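Local coordinates for Glyoxalase/bleomycin resistance protein/dioxygenase (Catenulispora acidiphila, PDB 4N04) that belongs to the glyoxalase/bleomycin resistance/dioxygenase superfamily and may act as a dioxygenase, although its substrate and precise role are not established, at residues A[19-22]-A[23-27]; A[34-37]-A[38-42]. The protein carries 1 engineered substitution. All coordinates share one frame; numbering follows the deposited sequence.

Contact 1 (A[19-22]-A[23-27])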
loop_
_atom_site.group_PDB
_atom_site.type_symbol
_atom_site.label_atom_id
_atom_site.label_comp_id
_atom_site.label_asym_id
_atom_site.label_seq_id
_atom_site.Cartn_x
_atom_site.Cartn_y
_atom_site.Cartn_z
ATOM N N ALA A 19 10.797 6.023 7.213
ATOM C CA ALA A 19 10.867 5.830 5.762
ATOM C C ALA A 19 9.578 5.199 5.250
ATOM O O ALA A 19 9.024 5.611 4.228
ATOM C CB ALA A 19 12.052 4.978 5.387
ATOM N N ALA A 20 9.096 4.205 5.981
ATOM C CA ALA A 20 7.905 3.476 5.568
ATOM C C ALA A 20 6.665 4.371 5.617
ATOM O O ALA A 20 5.836 4.357 4.700
ATOM C CB ALA A 20 7.713 2.215 6.428
ATOM N N LEU A 21 6.537 5.141 6.690
ATOM C CA LEU A 21 5.406 6.038 6.843
ATOM C C LEU A 21 5.377 7.051 5.702
ATOM O O LEU A 21 4.318 7.307 5.122
ATOM C CB LEU A 21 5.474 6.749 8.193
ATOM C CG LEU A 21 4.453 7.850 8.483
ATOM C CD1 LEU A 21 3.029 7.351 8.318
ATOM C CD2 LEU A 21 4.671 8.369 9.900
ATOM N N ALA A 22 6.541 7.610 5.377
ATOM C CA ALA A 22 6.644 8.569 4.291
ATOM C C ALA A 22 6.167 7.934 2.987
ATOM O O ALA A 22 5.291 8.472 2.292
ATOM C CB ALA A 22 8.072 9.045 4.154
ATOM N N TRP A 23 6.737 6.772 2.674
ATOM C CA TRP A 23 6.429 6.067 1.441
ATOM C C TRP A 23 4.952 5.698 1.331
ATOM O O TRP A 23 4.320 5.984 0.318
ATOM C CB TRP A 23 7.307 4.829 1.300
ATOM C CG TRP A 23 7.181 4.170 -0.029
ATOM C CD1 TRP A 23 7.897 4.454 -1.154
ATOM C CD2 TRP A 23 6.280 3.113 -0.381
ATOM N NE1 TRP A 23 7.495 3.643 -2.186
ATOM C CE2 TRP A 23 6.508 2.806 -1.736
ATOM C CE3 TRP A 23 5.301 2.396 0.318
ATOM C CZ2 TRP A 23 5.794 1.816 -2.406
ATOM C CZ3 TRP A 23 4.592 1.411 -0.354
ATOM C CH2 TRP A 23 4.841 1.137 -1.700
ATOM N N TYR A 24 4.387 5.083 2.360
ATOM C CA TYR A 24 2.976 4.711 2.295
ATOM C C TYR A 24 2.063 5.934 2.189
ATOM O O TYR A 24 1.004 5.880 1.558
ATOM C CB TYR A 24 2.580 3.811 3.477
ATOM C CG TYR A 24 3.020 2.368 3.299
ATOM C CD1 TYR A 24 2.182 1.433 2.693
ATOM C CD2 TYR A 24 4.278 1.954 3.709
ATOM C CE1 TYR A 24 2.583 0.115 2.510
ATOM C CE2 TYR A 24 4.693 0.670 3.538
ATOM C CZ TYR A 24 3.846 -0.264 2.934
ATOM O OH TYR A 24 4.269 -1.557 2.770
ATOM N N ARG A 25 2.482 7.036 2.803
ATOM C CA ARG A 25 1.750 8.295 2.701
ATOM C C ARG A 25 1.677 8.733 1.237
ATOM O O ARG A 25 0.587 8.964 0.695
ATOM C CB ARG A 25 2.421 9.381 3.542
ATOM C CG ARG A 25 1.442 10.313 4.235
ATOM C CD ARG A 25 2.042 11.700 4.436
ATOM N NE ARG A 25 3.343 11.650 5.094
ATOM C CZ ARG A 25 3.504 11.643 6.413
ATOM N NH1 ARG A 25 2.440 11.678 7.208
ATOM N NH2 ARG A 25 4.726 11.600 6.940
ATOM N N SER A 26 2.843 8.831 0.601
ATOM C CA SER A 26 2.918 9.150 -0.820
ATOM C C SER A 26 2.053 8.219 -1.666
ATOM O O SER A 26 1.256 8.674 -2.480
ATOM C CB SER A 26 4.364 9.092 -1.302
ATOM O OG SER A 26 5.170 10.044 -0.623
ATOM N N LEU A 27 2.206 6.917 -1.464
ATOM C CA LEU A 27 1.504 5.950 -2.282
ATOM C C LEU A 27 -0.005 6.120 -2.152
ATOM O O LEU A 27 -0.717 6.228 -3.155
ATOM C CB LEU A 27 1.921 4.514 -1.910
ATOM C CG LEU A 27 1.099 3.388 -2.542
ATOM C CD1 LEU A 27 1.442 3.249 -4.021
ATOM C CD2 LEU A 27 1.310 2.075 -1.822
#
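Ala20 and Tyr24 show how one turn of a helix can place an aromatic ring as well as bond the backbone. Tyr24 N donates to Ala20 O at 2.8 Å, almost straight at 175°. The same oxygen lies at the edge of the phenol ring, near its plane, 3.0 Å from Tyr24 CD2. With CG beside the backbone N (chi1 -78°), the ring is folded back toward that carbonyl. One face of the ring receives the preceding residue, Trp23, whose CE3 stands 3.5 Å above the ring plane, over its centre. On another side of the helix Leu21 and Arg25 slant across each other, Leu21 CG lying 4.1 Å from Arg25 NH2. A bend at chi3 brings the guanidinium back over this turn, while NH1 forms a salt bridge with Glu31. Successive bonds such as Ser26 N to Ala22 O (3.0 Å) keep the turns regular. Farther out, Tyr24 OH is hydrogen-bonded to Asp103, and the ring touches Val12 and Ile109 of two different strands. The carbonyl oxygen at its edge, the indole over one face and Asp103 at the hydroxyl probably leave Tyr24 little freedom to rotate, whereas the Arg25 guanidinium is probably oriented in part by its salt bridge.

Contact 2 (A[34-37]-A[38-42])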
loop_
_atom_site.group_PDB
_atom_site.type_symbol
_atom_site.label_atom_id
_atom_site.label_comp_id
_atom_site.label_asym_id
_atom_site.label_seq_id
_atom_site.Cartn_x
_atom_site.Cartn_y
_atom_site.Cartn_z
ATOM N N PHE A 34 -5.002 6.842 12.150
ATOM C CA PHE A 34 -4.545 6.970 13.534
ATOM C C PHE A 34 -3.267 6.193 13.792
ATOM O O PHE A 34 -2.900 5.315 13.006
ATOM C CB PHE A 34 -5.620 6.546 14.541
ATOM C CG PHE A 34 -6.109 5.134 14.379
ATOM C CD1 PHE A 34 -5.667 4.128 15.238
ATOM C CD2 PHE A 34 -7.048 4.815 13.398
ATOM C CE1 PHE A 34 -6.134 2.815 15.107
ATOM C CE2 PHE A 34 -7.525 3.510 13.259
ATOM C CZ PHE A 34 -7.062 2.505 14.114
ATOM N N TYR A 35 -2.598 6.523 14.898
ATOM C CA TYR A 35 -1.415 5.790 15.346
ATOM C C TYR A 35 -1.689 5.049 16.651
ATOM O O TYR A 35 -1.693 5.652 17.712
ATOM C CB TYR A 35 -0.224 6.722 15.569
ATOM C CG TYR A 35 0.198 7.540 14.379
ATOM C CD1 TYR A 35 1.371 7.254 13.697
ATOM C CD2 TYR A 35 -0.568 8.607 13.944
ATOM C CE1 TYR A 35 1.768 8.006 12.610
ATOM C CE2 TYR A 35 -0.186 9.364 12.856
ATOM C CZ TYR A 35 0.984 9.066 12.195
ATOM O OH TYR A 35 1.357 9.834 11.114
ATOM N N PRO A 36 -1.911 3.731 16.576
ATOM C CA PRO A 36 -2.019 2.896 17.778
ATOM C C PRO A 36 -0.841 3.104 18.733
ATOM O O PRO A 36 -1.051 3.126 19.939
ATOM C CB PRO A 36 -1.993 1.478 17.214
ATOM C CG PRO A 36 -2.556 1.618 15.850
ATOM C CD PRO A 36 -2.100 2.953 15.340
ATOM N N HIS A 37 0.374 3.235 18.210
ATOM C CA HIS A 37 1.503 3.683 19.020
ATOM C C HIS A 37 2.519 4.423 18.157
ATOM O O HIS A 37 2.192 4.847 17.053
ATOM C CB HIS A 37 2.135 2.540 19.821
ATOM C CG HIS A 37 2.828 1.510 18.986
ATOM N ND1 HIS A 37 4.101 1.687 18.488
ATOM C CD2 HIS A 37 2.435 0.279 18.586
ATOM C CE1 HIS A 37 4.458 0.614 17.804
ATOM N NE2 HIS A 37 3.465 -0.257 17.848
ATOM N N GLU A 38 3.740 4.599 18.646
ATOM C CA GLU A 38 4.682 5.456 17.934
ATOM C C GLU A 38 5.275 4.856 16.667
ATOM O O GLU A 38 5.587 5.587 15.732
ATOM C CB GLU A 38 5.798 5.947 18.842
ATOM C CG GLU A 38 6.112 7.403 18.573
ATOM C CD GLU A 38 7.487 7.811 19.040
ATOM O OE1 GLU A 38 8.360 6.917 19.165
ATOM O OE2 GLU A 38 7.690 9.027 19.272
ATOM N N THR A 39 5.451 3.541 16.632
ATOM C CA THR A 39 5.918 2.907 15.408
ATOM C C THR A 39 4.832 2.039 14.742
ATOM O O THR A 39 5.096 0.939 14.262
ATOM C CB THR A 39 7.233 2.142 15.631
ATOM O OG1 THR A 39 7.088 1.254 16.740
ATOM C CG2 THR A 39 8.354 3.127 15.931
ATOM N N GLU A 40 3.618 2.583 14.697
ATOM C CA GLU A 40 2.473 1.921 14.095
ATOM C C GLU A 40 1.502 2.929 13.521
ATOM O O GLU A 40 1.078 3.857 14.200
ATOM C CB GLU A 40 1.736 1.086 15.123
ATOM C CG GLU A 40 1.757 -0.368 14.810
ATOM C CD GLU A 40 0.670 -1.138 15.516
ATOM O OE1 GLU A 40 0.923 -1.626 16.641
ATOM O OE2 GLU A 40 -0.432 -1.253 14.934
ATOM N N ALA A 41 1.138 2.732 12.263
ATOM C CA ALA A 41 0.218 3.628 11.594
ATOM C C ALA A 41 -0.833 2.810 10.853
ATOM O O ALA A 41 -0.508 1.831 10.177
ATOM C CB ALA A 41 0.978 4.527 10.637
ATOM N N VAL A 42 -2.087 3.220 10.993
ATOM C CA VAL A 42 -3.229 2.558 10.387
ATOM C C VAL A 42 -3.915 3.499 9.398
ATOM O O VAL A 42 -4.183 4.653 9.723
ATOM C CB VAL A 42 -4.264 2.187 11.459
ATOM C CG1 VAL A 42 -5.499 1.564 10.836
ATOM C CG2 VAL A 42 -3.656 1.267 12.492
#
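Phe34 and Val42 form an antiparallel hydrogen-bonded pair, in which Val42 N reaches Phe34 O at 3.0 Å while the return bond from Phe34 N to Val42 O, at 3.4 Å, is weak. Their side chains run side by side in the same direction. Phe34 holds its CG between the backbone N and the carbonyl carbon (chi1 58°), which swings the ring across the strand gap, and Val42 CB sits over one face, 4.0 Å from the ring centroid and displaced toward the rim. Of the two valine branches, CG1 packs against Phe34 CE2 at 3.7 Å and CG2 meets Pro36 CG at 3.6 Å, so the valine is touched by both a flat aromatic and a proline ring. Pro36 also crosses Glu40 at about a right angle, near the carboxylate oxygen OE2. Beyond the corner at Pro36, His37 turns its imidazole over Glu40: the glutamate CB lies 3.7 Å from the ring centroid, and the carboxylate stands nearly perpendicular to the ring, 85° between planes. Thr39 comes to the same imidazole differently, its OG1 in the ring plane 2.9 Å from His37 CE1. Tyr35 sets its ring obliquely against Ala41, with CE1 4.1 Å from the alanine CB. Glu40 has a further partner, since OE2 is hydrogen-bonded to the amine nitrogen of a bound cyclohexylaminoethanesulfonate, probably a crystallisation component; Tyr52 and Val54 of the adjoining strand also touch it. A type I turn from His37 to Glu40 reverses the chain, making this a beta hairpin whose first strand lies at one edge of a four-stranded mixed sheet within this chain, the 1-4-3-2 strand order found in the modules of the vicinal oxygen chelate fold.

How the contacts relate
Contact 1 closes before contact 2 opens: helix 17-28 is followed in the chain by strand 34-37 and its hairpin partner 40-46. The centres of the two contacts are about 13 Å apart, yet they meet through Leu21, whose CD2 lies 3.8 Å from Tyr35 OH and whose CD1 lies 4.2 Å from Ala41 CB. The helix thus packs against the hairpin at one side of the sheet while also reaching strand 108-113 of the second sheet through Tyr24 and Leu27. Contact 2 is the more peripheral, about 16 Å from the chain centre against 9 Å for contact 1. Together they illustrate how a helix can bridge two sheets of like strand order.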